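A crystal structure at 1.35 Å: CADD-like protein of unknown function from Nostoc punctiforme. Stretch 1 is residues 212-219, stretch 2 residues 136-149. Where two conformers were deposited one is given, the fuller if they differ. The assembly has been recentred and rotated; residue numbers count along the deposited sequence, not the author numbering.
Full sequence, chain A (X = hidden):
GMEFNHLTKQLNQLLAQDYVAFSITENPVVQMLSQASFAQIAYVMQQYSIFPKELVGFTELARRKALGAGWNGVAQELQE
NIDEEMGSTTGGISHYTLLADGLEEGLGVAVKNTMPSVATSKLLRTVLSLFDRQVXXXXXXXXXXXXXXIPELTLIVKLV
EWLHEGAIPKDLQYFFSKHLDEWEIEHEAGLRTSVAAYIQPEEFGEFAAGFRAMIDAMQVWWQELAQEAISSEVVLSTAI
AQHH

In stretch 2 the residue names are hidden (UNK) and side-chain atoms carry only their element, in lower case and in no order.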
ATOM      1  N   ARG A 212     -13.402   1.206   2.363  1.00 12.97           N
ATOM      2  CA  ARG A 212     -13.768   1.869   1.123  1.00 13.19           C
ATOM      3  C   ARG A 212     -12.982   3.171   0.954  1.00 12.50           C
ATOM      4  O   ARG A 212     -12.471   3.477  -0.127  1.00 12.79           O
ATOM      5  CB  ARG A 212     -15.260   2.195   1.151  1.00 14.55           C
ATOM      6  CG  ARG A 212     -15.753   3.011  -0.017  1.00 16.19           C
ATOM      7  CD  ARG A 212     -15.747   2.220  -1.288  1.00 16.08           C
ATOM      8  NE  ARG A 212     -16.883   1.309  -1.299  1.00 16.75           N
ATOM      9  CZ  ARG A 212     -17.374   0.727  -2.386  1.00 17.29           C
ATOM     10  NH1 ARG A 212     -16.806   0.890  -3.580  1.00 17.97           N
ATOM     11  NH2 ARG A 212     -18.443  -0.036  -2.262  1.00 17.42           N
ATOM     12  N   ALA A 213     -12.904   3.961   2.027  1.00 12.67           N
ATOM     13  CA  ALA A 213     -12.246   5.258   1.939  1.00 11.75           C
ATOM     14  C   ALA A 213     -10.772   5.081   1.592  1.00 12.84           C
ATOM     15  O   ALA A 213     -10.202   5.848   0.811  1.00 12.95           O
ATOM     16  CB  ALA A 213     -12.390   6.044   3.235  1.00 14.03           C
HETATM   17  N   MSE A 214     -10.151   4.068   2.172  1.00 11.89           N
HETATM   18  CA  MSE A 214      -8.730   3.835   1.931  1.00 11.40           C
HETATM   19  C   MSE A 214      -8.465   3.405   0.498  1.00 12.14           C
HETATM   20  O   MSE A 214      -7.562   3.923  -0.159  1.00 12.48           O
HETATM   21  CB  MSE A 214      -8.202   2.806   2.921  1.00 11.92           C
HETATM   22  CG  MSE A 214      -6.733   2.537   2.812  1.00 12.83           C
HETATM   23 SE   MSE A 214      -5.655   4.090   3.220  0.75 14.61          SE
HETATM   24  CE  MSE A 214      -4.008   3.273   3.622  1.00 21.92           C
ATOM     25  N   ILE A 215      -9.210   2.422   0.007  1.00 12.23           N
ATOM     26  CA  ILE A 215      -8.992   1.956  -1.370  1.00 12.39           C
ATOM     27  C   ILE A 215      -9.330   3.048  -2.377  1.00 12.15           C
ATOM     28  O   ILE A 215      -8.672   3.174  -3.401  1.00 12.55           O
ATOM     29  CB  ILE A 215      -9.652   0.578  -1.683  1.00 13.21           C
ATOM     30  CG1 ILE A 215     -11.187   0.653  -1.650  1.00 13.69           C
ATOM     31  CG2 ILE A 215      -9.072  -0.498  -0.755  1.00 15.47           C
ATOM     32  CD1 ILE A 215     -11.857  -0.661  -2.082  1.00 15.26           C
ATOM     33  N   ASP A 216     -10.338   3.870  -2.084  1.00 12.22           N
ATOM     34  CA  ASP A 216     -10.668   4.999  -2.956  1.00 13.65           C
ATOM     35  C   ASP A 216      -9.498   5.977  -3.009  1.00 13.49           C
ATOM     36  O   ASP A 216      -9.131   6.459  -4.080  1.00 13.39           O
ATOM     37  CB  ASP A 216     -11.940   5.719  -2.492  1.00 13.77           C
ATOM     38  CG  ASP A 216     -13.224   4.997  -2.838  1.00 18.43           C
ATOM     39  OD1 ASP A 216     -13.215   4.117  -3.696  1.00 19.19           O
ATOM     40  OD2 ASP A 216     -14.263   5.364  -2.233  1.00 18.57           O
ATOM     41  N   ALA A 217      -8.904   6.269  -1.854  1.00 12.21           N
ATOM     42  CA  ALA A 217      -7.796   7.226  -1.793  1.00 11.70           C
ATOM     43  C   ALA A 217      -6.584   6.692  -2.560  1.00 11.30           C
ATOM     44  O   ALA A 217      -5.893   7.439  -3.294  1.00 11.99           O
ATOM     45  CB  ALA A 217      -7.427   7.536  -0.341  1.00 14.02           C
HETATM   46  N   MSE A 218      -6.311   5.420  -2.390  1.00 11.25           N
HETATM   47  CA  MSE A 218      -5.168   4.812  -3.075  1.00 11.92           C
HETATM   48  C   MSE A 218      -5.393   4.804  -4.579  1.00 11.80           C
HETATM   49  O   MSE A 218      -4.468   5.071  -5.362  1.00 12.00           O
HETATM   50  CB  MSE A 218      -4.958   3.400  -2.578  1.00 12.18           C
HETATM   51  CG  MSE A 218      -4.482   3.322  -1.131  1.00 13.56           C
HETATM   52 SE   MSE A 218      -4.399   1.543  -0.439  0.75 19.59          SE
HETATM   53  CE  MSE A 218      -2.876   0.928  -1.413  1.00 24.56           C
ATOM     54  N   GLN A 219      -6.611   4.493  -5.008  1.00 11.97           N
ATOM     55  CA  GLN A 219      -6.902   4.519  -6.438  1.00 12.11           C
ATOM     56  C   GLN A 219      -6.736   5.899  -7.061  1.00 11.76           C
ATOM     57  O   GLN A 219      -6.143   6.045  -8.136  1.00 12.69           O
ATOM     58  CB  GLN A 219      -8.273   3.914  -6.736  1.00 12.94           C
ATOM     59  CG  GLN A 219      -8.691   4.142  -8.189  1.00 14.10           C
ATOM     60  CD  GLN A 219      -9.595   3.092  -8.729  1.00 15.95           C
ATOM     61  OE1 GLN A 219      -9.250   1.923  -8.745  1.00 14.77           O
ATOM     62  NE2 GLN A 219     -10.760   3.510  -9.216  1.00 20.67           N
ATOM     63  N   UNK A 136     -13.142   1.283  14.734  1.00 17.49           N
ATOM     64  CA  UNK A 136     -13.668   0.374  13.718  1.00 18.15           C
ATOM     65  C   UNK A 136     -13.345   0.841  12.291  1.00 16.11           C
ATOM     66  O   UNK A 136     -12.933   0.050  11.455  1.00 16.40           O
ATOM     67  o   UNK A 136     -15.627  -1.495  15.574  1.00 26.19           O
ATOM     68  o   UNK A 136     -15.620   0.631  16.199  1.00 28.40           O
ATOM     69  c   UNK A 136     -15.173   0.166  13.916  1.00 20.75           C
ATOM     70  c   UNK A 136     -15.507  -0.266  15.330  1.00 23.97           C
ATOM     71  N   UNK A 137     -13.505   2.126  12.065  1.00 15.81           N
ATOM     72  CA  UNK A 137     -13.224   2.738  10.781  1.00 14.41           C
ATOM     73  C   UNK A 137     -11.748   2.661  10.492  1.00 13.76           C
ATOM     74  O   UNK A 137     -11.336   2.328   9.379  1.00 13.78           O
ATOM     75  o   UNK A 137     -13.605   7.242   6.060  1.00 16.92           O
ATOM     76  c   UNK A 137     -12.473   5.531   9.060  1.00 14.98           C
ATOM     77  c   UNK A 137     -13.647   4.946   9.531  1.00 15.20           C
ATOM     78  c   UNK A 137     -14.808   5.150   8.785  1.00 14.86           C
ATOM     79  c   UNK A 137     -14.797   5.902   7.640  1.00 16.46           C
ATOM     80  c   UNK A 137     -13.616   6.470   7.198  1.00 14.87           C
ATOM     81  c   UNK A 137     -12.454   6.275   7.920  1.00 14.87           C
ATOM     82  c   UNK A 137     -13.669   4.181  10.826  1.00 15.82           C
ATOM     83  N   UNK A 138     -10.935   2.990  11.498  1.00 13.54           N
ATOM     84  CA  UNK A 138      -9.469   2.971  11.316  1.00 12.53           C
ATOM     85  C   UNK A 138      -8.989   1.566  10.988  1.00 12.95           C
ATOM     86  O   UNK A 138      -8.114   1.382  10.133  1.00 13.35           O
ATOM     87  c   UNK A 138      -8.742   3.538  12.549  1.00 12.83           C
ATOM     88  c   UNK A 138      -7.218   3.345  12.425  1.00 15.06           C
ATOM     89  c   UNK A 138      -9.103   5.005  12.718  1.00 14.48           C
ATOM     90  N   UNK A 139      -9.531   0.554  11.662  1.00 13.69           N
ATOM     91  CA  UNK A 139      -9.119  -0.811  11.365  1.00 13.45           C
ATOM     92  C   UNK A 139      -9.605  -1.278   9.999  1.00 13.64           C
ATOM     93  O   UNK A 139      -8.970  -2.113   9.391  1.00 14.03           O
ATOM     94  c   UNK A 139      -9.531  -1.779  12.490  1.00 14.17           C
ATOM     95  c   UNK A 139      -8.410  -2.052  13.496  1.00 16.05           C
ATOM     96  c   UNK A 139      -7.896  -0.778  14.137  1.00 17.47           C
ATOM     97  c   UNK A 139      -7.261  -2.813  12.853  1.00 17.75           C
ATOM     98  N   UNK A 140     -10.730  -0.739   9.517  1.00 13.05           N
ATOM     99  CA  UNK A 140     -11.133  -1.002   8.146  1.00 12.64           C
ATOM    100  C   UNK A 140     -10.114  -0.475   7.149  1.00 13.22           C
ATOM    101  O   UNK A 140      -9.771  -1.145   6.179  1.00 12.68           O
ATOM    102  N   UNK A 141      -9.684   0.761   7.353  1.00 12.57           N
ATOM    103  CA  UNK A 141      -8.643   1.331   6.490  1.00 13.00           C
ATOM    104  C   UNK A 141      -7.344   0.520   6.585  1.00 12.04           C
ATOM    105  O   UNK A 141      -6.621   0.331   5.590  1.00 12.87           O
ATOM    106  c   UNK A 141      -8.399   2.787   6.848  1.00 13.19           C
ATOM    107  N   UNK A 142      -7.026   0.058   7.790  1.00 12.44           N
ATOM    108  CA  UNK A 142      -5.836  -0.738   7.997  1.00 13.15           C
ATOM    109  C   UNK A 142      -5.969  -2.092   7.293  1.00 13.47           C
ATOM    110  O   UNK A 142      -5.026  -2.584   6.677  1.00 14.42           O
ATOM    111  o   UNK A 142      -5.497   0.369  10.133  1.00 14.23           O
ATOM    112  c   UNK A 142      -5.574  -0.912   9.511  1.00 13.54           C
ATOM    113  c   UNK A 142      -4.269  -1.686   9.784  1.00 15.32           C
ATOM    114  N   UNK A 143      -7.159  -2.688   7.348  1.00 13.70           N
ATOM    115  CA  UNK A 143      -7.388  -3.935   6.641  1.00 14.08           C
ATOM    116  C   UNK A 143      -7.281  -3.724   5.122  1.00 14.29           C
ATOM    117  O   UNK A 143      -6.844  -4.608   4.412  1.00 15.39           O
ATOM    118  c   UNK A 143      -8.953  -5.910   6.452  1.00 15.26           C
ATOM    119  c   UNK A 143      -8.115  -6.956   6.779  1.00 18.27           C
ATOM    120  c   UNK A 143      -8.739  -4.550   7.057  1.00 16.19           C
ATOM    121  c   UNK A 143      -8.258  -8.201   6.195  1.00 19.84           C
ATOM    122  c   UNK A 143     -10.069  -7.375   4.912  1.00 17.49           C
ATOM    123  c   UNK A 143      -9.231  -8.393   5.253  1.00 20.07           C
ATOM    124  o   UNK A 143      -9.394  -9.631   4.658  1.00 22.44           O
ATOM    125  c   UNK A 143      -9.930  -6.136   5.506  1.00 15.19           C
ATOM    126  N   UNK A 144      -7.653  -2.547   4.635  1.00 12.97           N
ATOM    127  CA  UNK A 144      -7.468  -2.224   3.224  1.00 13.10           C
ATOM    128  C   UNK A 144      -5.994  -2.269   2.797  1.00 14.41           C
ATOM    129  O   UNK A 144      -5.696  -2.670   1.677  1.00 15.01           O
ATOM    130  c   UNK A 144      -8.090  -0.907   2.869  1.00 13.67           C
ATOM    131  N   UNK A 145      -5.092  -1.865   3.679  1.00 14.98           N
ATOM    132  CA  UNK A 145      -3.662  -1.985   3.400  1.00 16.16           C
ATOM    133  C   UNK A 145      -3.306  -3.449   3.204  1.00 17.29           C
ATOM    134  O   UNK A 145      -2.596  -3.799   2.261  1.00 18.25           O
ATOM    135  c   UNK A 145      -2.788  -1.416   4.542  1.00 19.60           C
ATOM    136  c   UNK A 145      -3.069   0.062   4.802  1.00 21.66           C
ATOM    137  c   UNK A 145      -2.411   0.560   6.136  1.00 23.95           C
ATOM    138  c   UNK A 145      -1.292  -1.628   4.242  1.00 19.73           C
ATOM    139  N   UNK A 146      -3.800  -4.310   4.089  0.50 16.69           N
ATOM    140  CA  UNK A 146      -3.550  -5.749   3.966  0.50 18.13           C
ATOM    141  C   UNK A 146      -4.148  -6.328   2.675  0.50 17.35           C
ATOM    142  O   UNK A 146      -3.500  -7.112   1.979  0.50 19.03           O
ATOM    143  o   UNK A 146      -4.315  -8.270   7.374  0.50 26.41           O
ATOM    144  c   UNK A 146      -4.065  -6.518   5.200  0.50 18.40           C
ATOM    145  o   UNK A 146      -4.905  -9.958   6.098  0.50 25.76           O
ATOM    146  c   UNK A 146      -4.452  -8.804   6.257  0.50 21.60           C
ATOM    147  c   UNK A 146      -4.027  -8.037   5.032  0.50 17.41           C
ATOM    148  N   UNK A 147      -5.385  -5.959   2.368  1.00 16.24           N
ATOM    149  CA  UNK A 147      -6.080  -6.501   1.197  1.00 16.79           C
ATOM    150  C   UNK A 147      -5.437  -6.074  -0.122  1.00 16.35           C
ATOM    151  O   UNK A 147      -5.440  -6.823  -1.095  1.00 18.21           O
ATOM    152  c   UNK A 147      -7.542  -6.084   1.220  1.00 17.80           C
ATOM    153  N   UNK A 148      -4.888  -4.872  -0.151  1.00 15.29           N
ATOM    154  CA  UNK A 148      -4.255  -4.347  -1.355  1.00 15.78           C
ATOM    155  C   UNK A 148      -2.803  -4.759  -1.522  1.00 15.95           C
ATOM    156  O   UNK A 148      -2.240  -4.557  -2.580  1.00 17.30           O
ATOM    157  o   UNK A 148      -3.703  -2.212  -0.258  1.00 16.17           O
ATOM    158  c   UNK A 148      -4.319  -2.798  -1.419  1.00 15.81           C
ATOM    159  c   UNK A 148      -5.772  -2.340  -1.570  1.00 17.36           C
ATOM    160  N   UNK A 149      -2.221  -5.357  -0.488  0.50 16.54           N
ATOM    161  CA  UNK A 149      -0.792  -5.652  -0.479  0.50 17.95           C
ATOM    162  C   UNK A 149      -0.343  -6.523  -1.646  0.50 18.76           C
ATOM    163  O   UNK A 149       0.604  -6.175  -2.356  0.50 18.34           O
ATOM    164  c   UNK A 149      -0.426  -6.306   0.849  0.50 18.88           C
ATOM    165  o   UNK A 149      -0.444  -5.344   1.886  0.50 24.58           O
TER

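Position 136 has two side-chain carbons, the second carrying two oxygens, and lies out of reach of stretch 1: D136, whose OD1 is hydrogen-bonded to a residue just outside the stretch. Position 137 bears one carbon and then a six-carbon ring ending in an oxygen. Its CA-to-CB bond points sideways, yet the ring is long enough for its oxygen to come within 3.3 Å of A213 CB. This is Y137, and its OH is the atom that meets A213.

Position 138 has three carbons, forked at the first: V138. Position 139 has four, forked at the second: L139. Both are buried but out of reach of stretch 1, so their branched apolar side chains pack elsewhere. Position 140 has no side-chain atoms: G140. An ideal CB would find nothing of stretch 1 within 5.5 Å, so this contact does not explain the glycine.

Position 141 carries a single carbon, CB, 3.9 Å from M214 CB, and its backbone O is 3.5 Å from M214 CG. This is A141; the short side chain suits the point where M214 CA and A141 CA come within 5.2 Å.

At position 142 the first carbon carries one oxygen and one carbon, and the CA-to-CB bond points away from stretch 1. This is T142, whose OG1 donates to V138 O at 2.8 Å, satisfying the hydroxyl within its own helix. Position 143, a second ring of six carbons bearing an oxygen, is Y143, its OH hydrogen-bonded elsewhere in the structure.

The single carbon of position 144, CB, points toward stretch 1, 3.7 Å from M214 CG and 3.8 Å from I215 CG2: A144. Position 145 has four carbons forked at the first; the inner carbon of its two-carbon arm meets M214 CE at 3.5 Å, an apolar match. This is I145, that carbon CG1.

Position 146, three carbons ending in two oxygens, is E146, partly exposed and clear of the contact. Position 147 has one carbon: A147. Its CA-to-CB bond points toward stretch 1, but A147 CB stays 6.1 Å from I215 CG2, too far to touch.

Position 148 has a carbon carrying one carbon, 3.9 Å from I215 CG2, and one oxygen, 3.4 Å from M218 CE: T148, both branches (CG2 and OG1) serving the interface. Position 149, one carbon then one oxygen, is S149; its CA-to-CB bond points away, and its OG donates to I145 O at 2.7 Å.

The helices cross at -49°, axes 8.0 Å apart at closest approach, without a hydrogen bond. Small A141 and A144 leave room for selenomethionine M214, which runs on to I145, while I215 and M218 extend the packing to T148. The contact is mostly apolar, with some carbon-to-oxygen contacts, and buries 353 Å² summed over both sides.

Stretch 2 136-149: DYVLGATYAIEATS
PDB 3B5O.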